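Local coordinates for isomerase/lactonizing enzyme (Agrobacterium tumefaciens, PDB 1RVK), which is of unknown function but belongs to the enolase superfamily, and probably uses its bound magnesium ion to stabilise the enolate formed when a carboxylate substrate loses a proton, at residues 75-81 against 108-112; 114-120 against 363-369; 124-128 against 319-325; 281-285 against 314-318; 344-348 against 370-376. One frame throughout, in Å; residues are numbered along the deposited sequence.

Contact 1 (75-81 against 108-112); sequences HRDRERL and LWDLA
Residues 75-77 form a turn, with Asp77 at the centre of an inverse gamma turn and N-cap of the helix from Arg78; 108-112 is regular helix. The segments come closest at His75 and Leu108, CA to CA 6.6 Å. One water ties them, donating to His75 O (2.7 Å) and Leu108 O (2.8 Å) and accepting from Arg78 NH2 (2.8 Å). Arg78, chi1 m, chi2 t and chi3 m, reaches over the face of the Trp109 indole, its guanidinium tilted to the ring: CZ is 3.8 Å from the six-membered ring centroid, a cation-pi contact, and CD is 3.7 Å from the five-membered one, a CH-pi contact. A long aliphatic stem with a charged end can cover both rings. His75 (chi1 p) brings CB to 3.5 Å from Leu111 CD2, while its ND1 bonds to Met1 O. Leu81 CD1 meets Leu108 CD2 at 4.1 Å, beside helix 59-70. This is helix packing in the helical part of the enolase-type N-terminal domain, whose strand 30-42 backs Leu108 and Leu111.

Contact 2 (114-120 against 363-369); sequences RSLGQPV and DRPGLGE
Helix 98-116 ends in a Schellman motif with Gly117 as C-prime residue (phi 69°), and the extended chain through Gln118 and Pro119 meets 363-369, which makes a type II' beta turn from Pro365 to Gly368. A single bridge pairs Pro119 with Gly366, CA to CA 4.7 Å. Its two hydrogen bonds run Gly366 N to Gln118 O and Val120 N to Gly366 O, both 2.8 Å, so Gly366 both gives and receives. Proline, lacking an amide proton, fits between these bonds, and glycine suits the positive phi of Gly366, where a CB would crowd Arg114 CG. Within the loop, Arg364 NE and NH2 reach Gly368 O at 2.7 and 2.8 Å. Arg114 NH2 and Glu369 N share a water, at 2.9 and 3.0 Å, and Arg114 NE pairs with Asp110, whose OD1 accepts from Leu367 N. Val120 CG2 lies 4.1 Å from Leu367 CD2. The junction thus fits between helix 98-116, strand 47-52, which Arg114 and Glu369 touch, and helix 313-321, which Val120, Leu367 and Glu369 touch.

Contact 3 (124-128 against 319-325); sequences IGGYR and VAATKNC
The linker from helix 120-124 to barrel strand 130-137 is held against the C-terminal end of helix 313-321, where the chain passes into the TIM-barrel-like domain. Neither partner is a strand. Gly125, with phi/psi of 127°/101°, turns the chain out of its helix in a conformation where a CB would jam against the preceding carbonyl. Gly126 then passes Ala321, CA to CA 4.5 Å, and Arg128 lies 5.0 Å by CA from Ala320. Ala320 O accepts two backbone bonds, from Tyr127 N and Arg128 N, each 3.0 Å. Arg128, chi1 p and otherwise extended, lays its guanidinium across the helix end: NE and NH2 donate to Val319 O at 2.9 and 3.0 Å, while NH1 and NH2 donate to Cys325 O at 3.0 and 2.8 Å. Val319 CG1 lies over one face of the group, 3.4 Å from NH2. Tyr127 (chi1 t) covers Lys323, whose CB is 3.6 Å from the ring centroid in a CH-pi contact. Ile124 CG2 meets the small Ala321 CB at 3.8 Å, and a water donates to Gly125 O (2.6 Å) and Ala321 O (2.7 Å). Val319 O, near the helix end, has a weak backbone bond from Thr322 N, and Cys325 O lies in the loop beyond; arginine, with several N-H groups, donates to both, so recognition rests on backbone rather than on an opposing acid.

Contact 4 (281-285 against 314-318); sequences TGVND and MNLHV
This is a buried contact near the centre of the chain, where the end of barrel strand 278-281 runs into a short, weakly bonded helical turn and meets helix 313-321. Gly282 (phi/psi -179°/142°) leads from Thr281 into the turn at Val283-Asp285; a CB there would collide with Asp285 OD2, so glycine fits where bulk cannot. The backbones come nearest at Val283 and Asn315, 6.1 Å between CA atoms. One direct hydrogen bond joins them, Val283 N to Asn315 OD1, 3.0 Å and nearly linear. It employs an amide at the start of the turn, and asparagine suits the place because its other end can also donate: ND2 gives to a water 3.1 Å away, which also accepts from Asn284 N at 3.2 Å, and ND2 bonds to Asn311 O. Beside this polar link Val283, chi1 t, fits between two apolar groups of the helix: its CG1 is 3.8 Å from SE of selenomethionine Met314, and its CG2 is 4.0 Å from Val318 CG2. Met314 (chi1 p, chi2 and chi3 t) stretches on until CE lies 3.2 Å from Asn284 OD1. Helix 98-116 touches Val283 and Met314 through Cys106, and helix 289-301 touches Val283 and Val318. Strand end, short turn and neighbouring helix packed together in this way belong to the beta/alpha barrel of the enolase superfamily.

Contact 5 (344-348 against 370-376); sequences DYLKS and DIDFTFI
Tyr345 CB sits 3.9 Å from Phe375 CD1 and 4.2 Å from Ile376 CG1, and Leu346 CD1 approaches Ile371 CG1 at 4.4 Å. Phe375 (chi1 t) turns one ring face to Asp344 O; Tyr345 (chi1 p) sends its ring away, edge-to-face with Phe11, while Ile371 and Ile376 pack on Phe51. The loop backbones run antiparallel with a single bridge between Leu346 and Ile371, CA to CA 4.7 Å, made by Asp372 N to Tyr345 O (2.9 Å) and Lys347 N to Asp370 O (2.7 Å). This brings a barrel-domain loop and the C-terminal tail onto the N-terminal domain's sheet. Asp372 N-caps helix 373-378, OD1 accepting from Phe375 N at 3.0 Å, a short acid suited to a helix start. Outward, Ser348 OG donates to Asp370 OD1 at 2.9 Å, and a water links Asp370 N and Ser348 O, 2.9 Å from each. Lys347 (chi1 m, chi4 p) makes a long salt bridge, NZ to Asp372 OD1 3.9 Å, and its NZ donates to a water at 2.9 Å.

In the fold
Contacts 1 and 4 are buried, 2 and 3 partly so, and 5 superficial; contact 4 is innermost, its centre about 6 Å from the centre of the chain. Helix 98-116 serves contacts 1 and 2, which meet through Asp110 OD1 and Leu367 N, while helix 313-321 serves contacts 3 and 4. Contact 1 uses leucines and a cation-pi pair within the N-terminal domain; contact 2 joins that domain's helix to the loop after strand 358-360 by backbone bonds. Contact 3 is richest in arginine-to-carbonyl bonding, contact 4 has one bond from a backbone amide to an asparagine side chain amid apolar groups, and contact 5 adds acids, a lysine and waters. Contacts 2 and 5 cross, 363-369 running into 370-376.

Contact 1 (75-81 against 108-112)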
# COMPACT_ATOMS: atom_id res chain seq x y z
N HIS A 75 14.67 -22.07 0.76
CA HIS A 75 14.05 -20.74 0.65
C HIS A 75 13.22 -20.52 -0.62
O HIS A 75 12.38 -19.62 -0.66
CB HIS A 75 15.11 -19.64 0.74
CG HIS A 75 15.89 -19.43 -0.53
ND1 HIS A 75 16.96 -20.23 -0.88
CD2 HIS A 75 15.74 -18.53 -1.52
CE1 HIS A 75 17.44 -19.82 -2.05
NE2 HIS A 75 16.72 -18.79 -2.46
N ARG A 76 13.46 -21.32 -1.64
CA ARG A 76 12.75 -21.17 -2.91
C ARG A 76 11.33 -21.73 -2.89
O ARG A 76 10.56 -21.49 -3.82
CB ARG A 76 13.54 -21.85 -4.03
CG ARG A 76 14.94 -21.31 -4.23
CD ARG A 76 15.72 -22.18 -5.20
NE ARG A 76 15.84 -23.55 -4.70
CZ ARG A 76 16.34 -24.56 -5.40
NH1 ARG A 76 16.41 -25.77 -4.87
NH2 ARG A 76 16.76 -24.36 -6.65
N ASP A 77 11.00 -22.49 -1.85
CA ASP A 77 9.67 -23.09 -1.74
C ASP A 77 8.68 -22.10 -1.13
O ASP A 77 7.98 -22.42 -0.17
CB ASP A 77 9.75 -24.33 -0.86
CG ASP A 77 10.53 -25.46 -1.51
OD1 ASP A 77 10.94 -26.39 -0.78
OD2 ASP A 77 10.72 -25.42 -2.74
N ARG A 78 8.63 -20.91 -1.72
CA ARG A 78 7.75 -19.84 -1.24
C ARG A 78 6.28 -20.22 -1.10
O ARG A 78 5.62 -19.78 -0.16
CB ARG A 78 7.88 -18.62 -2.15
CG ARG A 78 9.27 -17.99 -2.13
CD ARG A 78 9.29 -16.74 -2.99
NE ARG A 78 9.10 -17.04 -4.40
CZ ARG A 78 10.06 -17.45 -5.22
NH1 ARG A 78 9.78 -17.71 -6.49
NH2 ARG A 78 11.30 -17.60 -4.77
N GLU A 79 5.76 -21.01 -2.03
CA GLU A 79 4.36 -21.40 -1.94
C GLU A 79 4.14 -22.32 -0.74
O GLU A 79 3.19 -22.14 0.02
CB GLU A 79 3.91 -22.10 -3.23
CG GLU A 79 2.42 -22.43 -3.27
CD GLU A 79 1.52 -21.20 -3.20
OE1 GLU A 79 2.03 -20.07 -3.36
OE2 GLU A 79 0.30 -21.36 -3.00
N ARG A 80 5.03 -23.30 -0.56
CA ARG A 80 4.90 -24.22 0.57
C ARG A 80 5.05 -23.49 1.90
O ARG A 80 4.31 -23.74 2.84
CB ARG A 80 5.94 -25.34 0.48
CG ARG A 80 5.90 -26.30 1.68
CD ARG A 80 6.75 -27.54 1.42
NE ARG A 80 8.16 -27.24 1.24
CZ ARG A 80 9.00 -26.95 2.24
NH1 ARG A 80 8.57 -26.92 3.49
NH2 ARG A 80 10.28 -26.70 1.97
N LEU A 81 6.01 -22.57 1.96
CA LEU A 81 6.24 -21.83 3.20
C LEU A 81 5.11 -20.86 3.51
O LEU A 81 4.72 -20.71 4.67
CB LEU A 81 7.59 -21.09 3.12
CG LEU A 81 8.79 -22.04 2.95
CD1 LEU A 81 10.08 -21.24 2.82
CD2 LEU A 81 8.87 -22.98 4.13
N LEU A 108 11.56 -13.36 1.58
CA LEU A 108 11.87 -14.56 0.80
C LEU A 108 12.05 -14.22 -0.67
O LEU A 108 12.91 -14.78 -1.34
CB LEU A 108 10.76 -15.60 0.98
CG LEU A 108 10.98 -16.80 1.91
CD1 LEU A 108 12.08 -16.54 2.92
CD2 LEU A 108 9.67 -17.15 2.58
N TRP A 109 11.22 -13.32 -1.18
CA TRP A 109 11.34 -12.90 -2.57
C TRP A 109 12.64 -12.12 -2.77
O TRP A 109 13.34 -12.30 -3.77
CB TRP A 109 10.16 -12.02 -2.99
CG TRP A 109 8.98 -12.79 -3.51
CD1 TRP A 109 7.80 -13.02 -2.86
CD2 TRP A 109 8.86 -13.40 -4.80
NE1 TRP A 109 6.95 -13.74 -3.67
CE2 TRP A 109 7.58 -13.98 -4.86
CE3 TRP A 109 9.71 -13.51 -5.90
CZ2 TRP A 109 7.12 -14.67 -5.99
CZ3 TRP A 109 9.26 -14.19 -7.03
CH2 TRP A 109 7.98 -14.77 -7.06
N ASP A 110 12.96 -11.26 -1.81
CA ASP A 110 14.19 -10.47 -1.90
C ASP A 110 15.40 -11.39 -1.87
O ASP A 110 16.38 -11.17 -2.58
CB ASP A 110 14.26 -9.46 -0.74
CG ASP A 110 15.42 -8.48 -0.89
OD1 ASP A 110 15.47 -7.79 -1.93
OD2 ASP A 110 16.27 -8.40 0.03
N LEU A 111 15.32 -12.43 -1.04
CA LEU A 111 16.41 -13.40 -0.92
C LEU A 111 16.65 -14.12 -2.25
O LEU A 111 17.79 -14.30 -2.67
CB LEU A 111 16.09 -14.41 0.18
CG LEU A 111 17.02 -15.62 0.30
CD1 LEU A 111 18.45 -15.18 0.58
CD2 LEU A 111 16.52 -16.51 1.42
N ALA A 112 15.57 -14.55 -2.90
CA ALA A 112 15.70 -15.24 -4.18
C ALA A 112 16.27 -14.30 -5.23
O ALA A 112 17.13 -14.69 -6.02
CB ALA A 112 14.34 -15.78 -4.63
O HOH W 1 12.51 -17.38 -2.21

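Contact 2 (114-120 against 363-369)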
# COMPACT_ATOMS: atom_id res chain seq x y z
N ARG A 114 18.10 -11.45 -4.78
CA ARG A 114 19.48 -11.10 -4.51
C ARG A 114 20.40 -12.29 -4.80
O ARG A 114 21.49 -12.12 -5.34
CB ARG A 114 19.65 -10.65 -3.06
CG ARG A 114 19.10 -9.25 -2.78
CD ARG A 114 19.32 -8.83 -1.33
NE ARG A 114 18.73 -7.53 -1.03
CZ ARG A 114 19.41 -6.39 -0.96
NH1 ARG A 114 20.72 -6.37 -1.17
NH2 ARG A 114 18.77 -5.25 -0.70
N SER A 115 19.94 -13.49 -4.46
CA SER A 115 20.74 -14.70 -4.70
C SER A 115 20.97 -14.94 -6.19
O SER A 115 22.03 -15.45 -6.58
CB SER A 115 20.04 -15.92 -4.09
OG SER A 115 19.92 -15.79 -2.68
N LEU A 116 19.99 -14.58 -7.01
CA LEU A 116 20.09 -14.77 -8.46
C LEU A 116 20.55 -13.51 -9.19
O LEU A 116 20.85 -13.56 -10.38
CB LEU A 116 18.73 -15.21 -9.02
CG LEU A 116 18.12 -16.50 -8.47
CD1 LEU A 116 16.69 -16.63 -8.98
CD2 LEU A 116 18.96 -17.69 -8.89
N GLY A 117 20.62 -12.39 -8.47
CA GLY A 117 21.03 -11.14 -9.09
C GLY A 117 19.96 -10.66 -10.05
O GLY A 117 20.27 -10.11 -11.11
N GLN A 118 18.70 -10.85 -9.67
CA GLN A 118 17.56 -10.48 -10.51
C GLN A 118 16.51 -9.64 -9.79
O GLN A 118 16.21 -9.89 -8.62
CB GLN A 118 16.86 -11.75 -10.99
CG GLN A 118 17.71 -12.67 -11.85
CD GLN A 118 17.92 -12.12 -13.23
OE1 GLN A 118 16.95 -11.76 -13.92
NE2 GLN A 118 19.17 -12.04 -13.66
N PRO A 119 15.95 -8.63 -10.47
CA PRO A 119 14.92 -7.81 -9.82
C PRO A 119 13.72 -8.76 -9.65
O PRO A 119 13.48 -9.60 -10.51
CB PRO A 119 14.63 -6.72 -10.85
CG PRO A 119 15.93 -6.61 -11.61
CD PRO A 119 16.34 -8.06 -11.77
N VAL A 120 12.99 -8.63 -8.55
CA VAL A 120 11.86 -9.52 -8.33
C VAL A 120 10.83 -9.54 -9.46
O VAL A 120 10.36 -10.62 -9.85
CB VAL A 120 11.16 -9.21 -6.97
CG1 VAL A 120 9.77 -9.86 -6.91
CG2 VAL A 120 12.02 -9.73 -5.83
N ASP A 363 16.88 -0.97 -11.41
CA ASP A 363 17.48 -2.16 -11.97
C ASP A 363 18.44 -2.72 -10.93
O ASP A 363 19.65 -2.76 -11.13
CB ASP A 363 18.24 -1.83 -13.26
CG ASP A 363 18.58 -3.07 -14.07
OD1 ASP A 363 19.31 -2.94 -15.08
OD2 ASP A 363 18.12 -4.17 -13.70
N ARG A 364 17.88 -3.13 -9.79
CA ARG A 364 18.66 -3.69 -8.69
C ARG A 364 18.04 -5.03 -8.33
O ARG A 364 16.83 -5.22 -8.49
CB ARG A 364 18.64 -2.74 -7.48
CG ARG A 364 19.20 -1.34 -7.77
CD ARG A 364 19.50 -0.57 -6.49
NE ARG A 364 18.31 -0.07 -5.81
CZ ARG A 364 17.78 1.13 -6.00
NH1 ARG A 364 18.33 1.98 -6.86
NH2 ARG A 364 16.70 1.50 -5.33
N PRO A 365 18.85 -5.98 -7.84
CA PRO A 365 18.37 -7.32 -7.45
C PRO A 365 17.38 -7.38 -6.29
O PRO A 365 17.38 -6.52 -5.41
CB PRO A 365 19.67 -8.07 -7.16
CG PRO A 365 20.57 -6.99 -6.65
CD PRO A 365 20.30 -5.85 -7.60
N GLY A 366 16.55 -8.42 -6.30
CA GLY A 366 15.55 -8.58 -5.25
C GLY A 366 14.51 -7.48 -5.35
O GLY A 366 14.09 -7.11 -6.45
N LEU A 367 14.09 -6.96 -4.20
CA LEU A 367 13.10 -5.88 -4.18
C LEU A 367 13.76 -4.57 -4.58
O LEU A 367 13.09 -3.56 -4.79
CB LEU A 367 12.49 -5.76 -2.79
CG LEU A 367 11.61 -6.93 -2.36
CD1 LEU A 367 11.25 -6.80 -0.88
CD2 LEU A 367 10.35 -6.97 -3.22
N GLY A 368 15.09 -4.59 -4.68
CA GLY A 368 15.81 -3.40 -5.09
C GLY A 368 15.91 -2.28 -4.08
O GLY A 368 16.19 -1.14 -4.45
N GLU A 369 15.67 -2.57 -2.81
CA GLU A 369 15.77 -1.53 -1.80
C GLU A 369 17.26 -1.33 -1.51
O GLU A 369 17.96 -2.27 -1.12
CB GLU A 369 14.97 -1.93 -0.55
CG GLU A 369 13.48 -2.16 -0.85
CD GLU A 369 12.62 -2.35 0.38
OE1 GLU A 369 12.95 -3.20 1.23
OE2 GLU A 369 11.59 -1.65 0.50
O HOH W 2 15.97 -5.23 -1.38

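Contact 3 (124-128 against 319-325)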
# COMPACT_ATOMS: atom_id res chain seq x y z
N ILE A 124 9.49 -12.86 -11.60
CA ILE A 124 8.08 -13.23 -11.71
C ILE A 124 7.72 -13.36 -13.18
O ILE A 124 7.01 -14.28 -13.59
CB ILE A 124 7.18 -12.15 -11.08
CG1 ILE A 124 7.42 -12.09 -9.57
CG2 ILE A 124 5.72 -12.43 -11.40
CD1 ILE A 124 6.76 -10.90 -8.88
N GLY A 125 8.23 -12.42 -13.97
CA GLY A 125 7.95 -12.36 -15.39
C GLY A 125 7.48 -10.94 -15.58
O GLY A 125 6.33 -10.61 -15.27
N GLY A 126 8.35 -10.08 -16.08
CA GLY A 126 8.00 -8.68 -16.23
C GLY A 126 7.00 -8.29 -17.29
O GLY A 126 6.90 -8.92 -18.34
N TYR A 127 6.24 -7.24 -17.00
CA TYR A 127 5.28 -6.71 -17.96
C TYR A 127 5.71 -5.31 -18.37
O TYR A 127 5.67 -4.96 -19.55
CB TYR A 127 3.86 -6.64 -17.38
CG TYR A 127 2.89 -6.02 -18.37
CD1 TYR A 127 2.55 -6.69 -19.55
CD2 TYR A 127 2.38 -4.74 -18.17
CE1 TYR A 127 1.73 -6.09 -20.50
CE2 TYR A 127 1.56 -4.13 -19.12
CZ TYR A 127 1.25 -4.82 -20.29
OH TYR A 127 0.46 -4.22 -21.25
N ARG A 128 6.12 -4.50 -17.40
CA ARG A 128 6.55 -3.12 -17.67
C ARG A 128 7.68 -2.64 -16.75
O ARG A 128 7.69 -2.96 -15.56
CB ARG A 128 5.35 -2.18 -17.55
CG ARG A 128 4.59 -2.34 -16.24
CD ARG A 128 3.26 -1.61 -16.24
NE ARG A 128 2.39 -2.16 -15.20
CZ ARG A 128 1.15 -1.76 -14.97
NH1 ARG A 128 0.60 -0.78 -15.68
NH2 ARG A 128 0.43 -2.36 -14.02
N VAL A 319 3.11 -4.41 -9.36
CA VAL A 319 2.56 -3.60 -10.44
C VAL A 319 3.36 -3.77 -11.74
O VAL A 319 2.78 -3.84 -12.83
CB VAL A 319 2.54 -2.10 -10.05
CG1 VAL A 319 2.14 -1.24 -11.25
CG2 VAL A 319 1.56 -1.88 -8.90
N ALA A 320 4.68 -3.84 -11.63
CA ALA A 320 5.53 -3.99 -12.81
C ALA A 320 5.41 -5.37 -13.46
O ALA A 320 5.66 -5.53 -14.66
CB ALA A 320 6.99 -3.72 -12.43
N ALA A 321 5.02 -6.36 -12.67
CA ALA A 321 4.89 -7.72 -13.17
C ALA A 321 3.52 -8.04 -13.76
O ALA A 321 3.32 -9.11 -14.34
CB ALA A 321 5.19 -8.71 -12.04
N THR A 322 2.57 -7.11 -13.64
CA THR A 322 1.23 -7.34 -14.15
C THR A 322 0.72 -6.26 -15.09
O THR A 322 1.24 -5.14 -15.11
CB THR A 322 0.23 -7.51 -12.98
OG1 THR A 322 0.26 -6.34 -12.16
CG2 THR A 322 0.61 -8.72 -12.14
N LYS A 323 -0.30 -6.59 -15.87
CA LYS A 323 -0.88 -5.66 -16.83
C LYS A 323 -2.16 -4.98 -16.37
O LYS A 323 -2.36 -3.79 -16.65
CB LYS A 323 -1.17 -6.40 -18.15
CG LYS A 323 -1.98 -5.60 -19.16
CD LYS A 323 -2.28 -6.44 -20.40
CE LYS A 323 -3.14 -5.70 -21.41
NZ LYS A 323 -4.52 -5.46 -20.90
N ASN A 324 -3.02 -5.71 -15.67
CA ASN A 324 -4.31 -5.18 -15.24
C ASN A 324 -4.34 -4.32 -13.99
O ASN A 324 -5.08 -4.60 -13.05
CB ASN A 324 -5.34 -6.31 -15.12
CG ASN A 324 -4.97 -7.34 -14.08
OD1 ASN A 324 -5.83 -7.80 -13.32
ND2 ASN A 324 -3.69 -7.72 -14.02
N CYS A 325 -3.52 -3.28 -13.99
CA CYS A 325 -3.44 -2.33 -12.88
C CYS A 325 -3.04 -1.02 -13.53
O CYS A 325 -1.99 -0.93 -14.16
CB CYS A 325 -2.37 -2.78 -11.88
SG CYS A 325 -2.13 -1.64 -10.51
O HOH W 3 4.08 -11.71 -14.52

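Contact 4 (281-285 against 314-318)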
# COMPACT_ATOMS: atom_id res chain seq x y z
N THR A 281 -6.07 -4.80 -4.01
CA THR A 281 -5.23 -5.72 -3.27
C THR A 281 -4.06 -4.89 -2.77
O THR A 281 -4.02 -3.68 -3.00
CB THR A 281 -4.69 -6.87 -4.16
OG1 THR A 281 -4.07 -7.86 -3.33
CG2 THR A 281 -3.67 -6.34 -5.17
N GLY A 282 -3.13 -5.53 -2.09
CA GLY A 282 -1.97 -4.83 -1.57
C GLY A 282 -1.13 -5.87 -0.87
O GLY A 282 -1.67 -6.76 -0.23
N VAL A 283 0.19 -5.76 -0.99
CA VAL A 283 1.07 -6.73 -0.35
C VAL A 283 0.79 -6.85 1.15
O VAL A 283 0.69 -7.96 1.68
CB VAL A 283 2.55 -6.38 -0.58
CG1 VAL A 283 3.44 -7.29 0.24
CG2 VAL A 283 2.87 -6.52 -2.06
N ASN A 284 0.65 -5.72 1.83
CA ASN A 284 0.38 -5.76 3.26
C ASN A 284 -1.04 -6.22 3.58
O ASN A 284 -1.30 -6.76 4.66
CB ASN A 284 0.61 -4.39 3.91
CG ASN A 284 2.07 -4.13 4.19
OD1 ASN A 284 2.89 -5.03 4.09
ND2 ASN A 284 2.39 -2.89 4.56
N ASP A 285 -1.95 -6.00 2.65
CA ASP A 285 -3.34 -6.36 2.86
C ASP A 285 -3.69 -7.82 2.67
O ASP A 285 -4.60 -8.33 3.33
CB ASP A 285 -4.24 -5.50 1.97
CG ASP A 285 -4.01 -4.02 2.18
OD1 ASP A 285 -4.29 -3.53 3.30
OD2 ASP A 285 -3.54 -3.35 1.24
N MSE A 314 7.97 -3.50 -2.60
CA MSE A 314 7.13 -4.70 -2.64
C MSE A 314 5.90 -4.54 -3.53
O MSE A 314 5.56 -5.44 -4.29
CB MSE A 314 6.71 -5.09 -1.22
CG MSE A 314 5.96 -4.02 -0.46
SE MSE A 314 5.78 -4.50 1.41
CE MSE A 314 4.43 -3.20 1.90
N ASN A 315 5.24 -3.39 -3.43
CA ASN A 315 4.05 -3.15 -4.24
C ASN A 315 4.42 -2.76 -5.67
O ASN A 315 3.72 -3.14 -6.61
CB ASN A 315 3.17 -2.07 -3.60
CG ASN A 315 2.47 -2.57 -2.36
OD1 ASN A 315 1.71 -3.54 -2.42
ND2 ASN A 315 2.74 -1.93 -1.23
N LEU A 316 5.50 -2.01 -5.83
CA LEU A 316 5.93 -1.59 -7.16
C LEU A 316 6.26 -2.80 -8.03
O LEU A 316 5.94 -2.82 -9.22
CB LEU A 316 7.17 -0.68 -7.06
CG LEU A 316 7.75 -0.17 -8.39
CD1 LEU A 316 6.68 0.59 -9.16
CD2 LEU A 316 8.94 0.74 -8.11
N HIS A 317 6.88 -3.82 -7.45
CA HIS A 317 7.23 -5.00 -8.22
C HIS A 317 6.00 -5.78 -8.68
O HIS A 317 6.00 -6.35 -9.76
CB HIS A 317 8.18 -5.89 -7.42
CG HIS A 317 9.61 -5.42 -7.45
ND1 HIS A 317 10.51 -5.86 -8.39
CD2 HIS A 317 10.25 -4.48 -6.72
CE1 HIS A 317 11.66 -5.22 -8.23
NE2 HIS A 317 11.53 -4.38 -7.22
N VAL A 318 4.95 -5.79 -7.86
CA VAL A 318 3.73 -6.48 -8.24
C VAL A 318 3.13 -5.73 -9.44
O VAL A 318 2.70 -6.35 -10.42
CB VAL A 318 2.70 -6.51 -7.08
CG1 VAL A 318 1.36 -7.06 -7.57
CG2 VAL A 318 3.23 -7.38 -5.95
O HOH W 4 0.39 -2.77 0.67

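Contact 5 (344-348 against 370-376)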
# COMPACT_ATOMS: atom_id res chain seq x y z
N ASP A 344 15.90 7.89 5.51
CA ASP A 344 17.30 7.94 5.92
C ASP A 344 17.99 6.58 5.92
O ASP A 344 19.22 6.51 5.85
CB ASP A 344 17.45 8.62 7.30
CG ASP A 344 16.51 8.05 8.36
OD1 ASP A 344 15.90 6.99 8.14
OD2 ASP A 344 16.41 8.69 9.43
N TYR A 345 17.22 5.49 5.98
CA TYR A 345 17.82 4.16 6.00
C TYR A 345 17.96 3.53 4.61
O TYR A 345 18.36 2.37 4.48
CB TYR A 345 17.03 3.24 6.94
CG TYR A 345 15.57 3.06 6.61
CD1 TYR A 345 15.15 2.06 5.72
CD2 TYR A 345 14.60 3.88 7.17
CE1 TYR A 345 13.81 1.89 5.41
CE2 TYR A 345 13.24 3.72 6.87
CZ TYR A 345 12.85 2.72 5.99
OH TYR A 345 11.52 2.55 5.68
N LEU A 346 17.64 4.30 3.58
CA LEU A 346 17.74 3.86 2.19
C LEU A 346 18.64 4.84 1.45
O LEU A 346 18.44 6.05 1.54
CB LEU A 346 16.35 3.82 1.55
CG LEU A 346 15.69 2.46 1.31
CD1 LEU A 346 16.00 1.49 2.43
CD2 LEU A 346 14.18 2.65 1.15
N LYS A 347 19.63 4.34 0.72
CA LYS A 347 20.56 5.20 -0.01
C LYS A 347 19.96 5.86 -1.25
O LYS A 347 20.39 6.94 -1.65
CB LYS A 347 21.80 4.41 -0.42
CG LYS A 347 22.61 3.84 0.74
CD LYS A 347 23.90 3.21 0.22
CE LYS A 347 24.75 2.65 1.34
NZ LYS A 347 24.08 1.51 2.02
N SER A 348 18.96 5.21 -1.84
CA SER A 348 18.30 5.73 -3.04
C SER A 348 16.82 5.41 -2.95
O SER A 348 16.41 4.58 -2.15
CB SER A 348 18.88 5.06 -4.30
OG SER A 348 20.28 5.22 -4.38
N ASP A 370 17.73 -0.11 -1.75
CA ASP A 370 19.13 0.26 -1.55
C ASP A 370 19.35 0.53 -0.06
O ASP A 370 19.41 1.68 0.37
CB ASP A 370 19.44 1.51 -2.38
CG ASP A 370 20.92 1.71 -2.64
OD1 ASP A 370 21.27 2.70 -3.31
OD2 ASP A 370 21.73 0.88 -2.17
N ILE A 371 19.48 -0.54 0.70
CA ILE A 371 19.63 -0.46 2.15
C ILE A 371 20.94 0.09 2.69
O ILE A 371 22.02 -0.35 2.31
CB ILE A 371 19.37 -1.84 2.78
CG1 ILE A 371 18.03 -2.39 2.28
CG2 ILE A 371 19.36 -1.74 4.30
CD1 ILE A 371 17.74 -3.81 2.68
N ASP A 372 20.83 1.07 3.58
CA ASP A 372 22.00 1.67 4.21
C ASP A 372 22.21 0.90 5.51
O ASP A 372 21.75 1.32 6.57
CB ASP A 372 21.75 3.15 4.53
CG ASP A 372 23.02 3.90 4.93
OD1 ASP A 372 23.95 3.26 5.45
OD2 ASP A 372 23.08 5.13 4.72
N PHE A 373 22.89 -0.24 5.41
CA PHE A 373 23.13 -1.08 6.58
C PHE A 373 23.94 -0.37 7.67
O PHE A 373 23.75 -0.64 8.86
CB PHE A 373 23.84 -2.37 6.17
CG PHE A 373 23.01 -3.24 5.27
CD1 PHE A 373 23.13 -3.14 3.89
CD2 PHE A 373 22.10 -4.15 5.80
CE1 PHE A 373 22.35 -3.92 3.04
CE2 PHE A 373 21.31 -4.94 4.96
CZ PHE A 373 21.43 -4.82 3.58
N THR A 374 24.82 0.53 7.26
CA THR A 374 25.64 1.27 8.21
C THR A 374 24.77 2.18 9.07
O THR A 374 24.96 2.26 10.29
CB THR A 374 26.70 2.12 7.50
OG1 THR A 374 27.58 1.26 6.76
CG2 THR A 374 27.51 2.93 8.50
N PHE A 375 23.80 2.85 8.45
CA PHE A 375 22.90 3.73 9.18
C PHE A 375 22.09 2.92 10.19
O PHE A 375 21.92 3.33 11.35
CB PHE A 375 21.96 4.46 8.22
CG PHE A 375 20.89 5.27 8.91
CD1 PHE A 375 19.72 4.66 9.35
CD2 PHE A 375 21.08 6.62 9.17
CE1 PHE A 375 18.74 5.39 10.03
CE2 PHE A 375 20.11 7.36 9.85
CZ PHE A 375 18.94 6.75 10.28
N ILE A 376 21.58 1.78 9.75
CA ILE A 376 20.79 0.93 10.62
C ILE A 376 21.62 0.47 11.82
O ILE A 376 21.14 0.46 12.95
CB ILE A 376 20.23 -0.28 9.85
CG1 ILE A 376 19.23 0.21 8.80
CG2 ILE A 376 19.58 -1.27 10.80
CD1 ILE A 376 18.73 -0.86 7.85
O HOH W 5 21.10 6.54 3.38
O HOH W 6 25.78 0.03 3.78
O HOH W 7 15.67 1.82 -2.37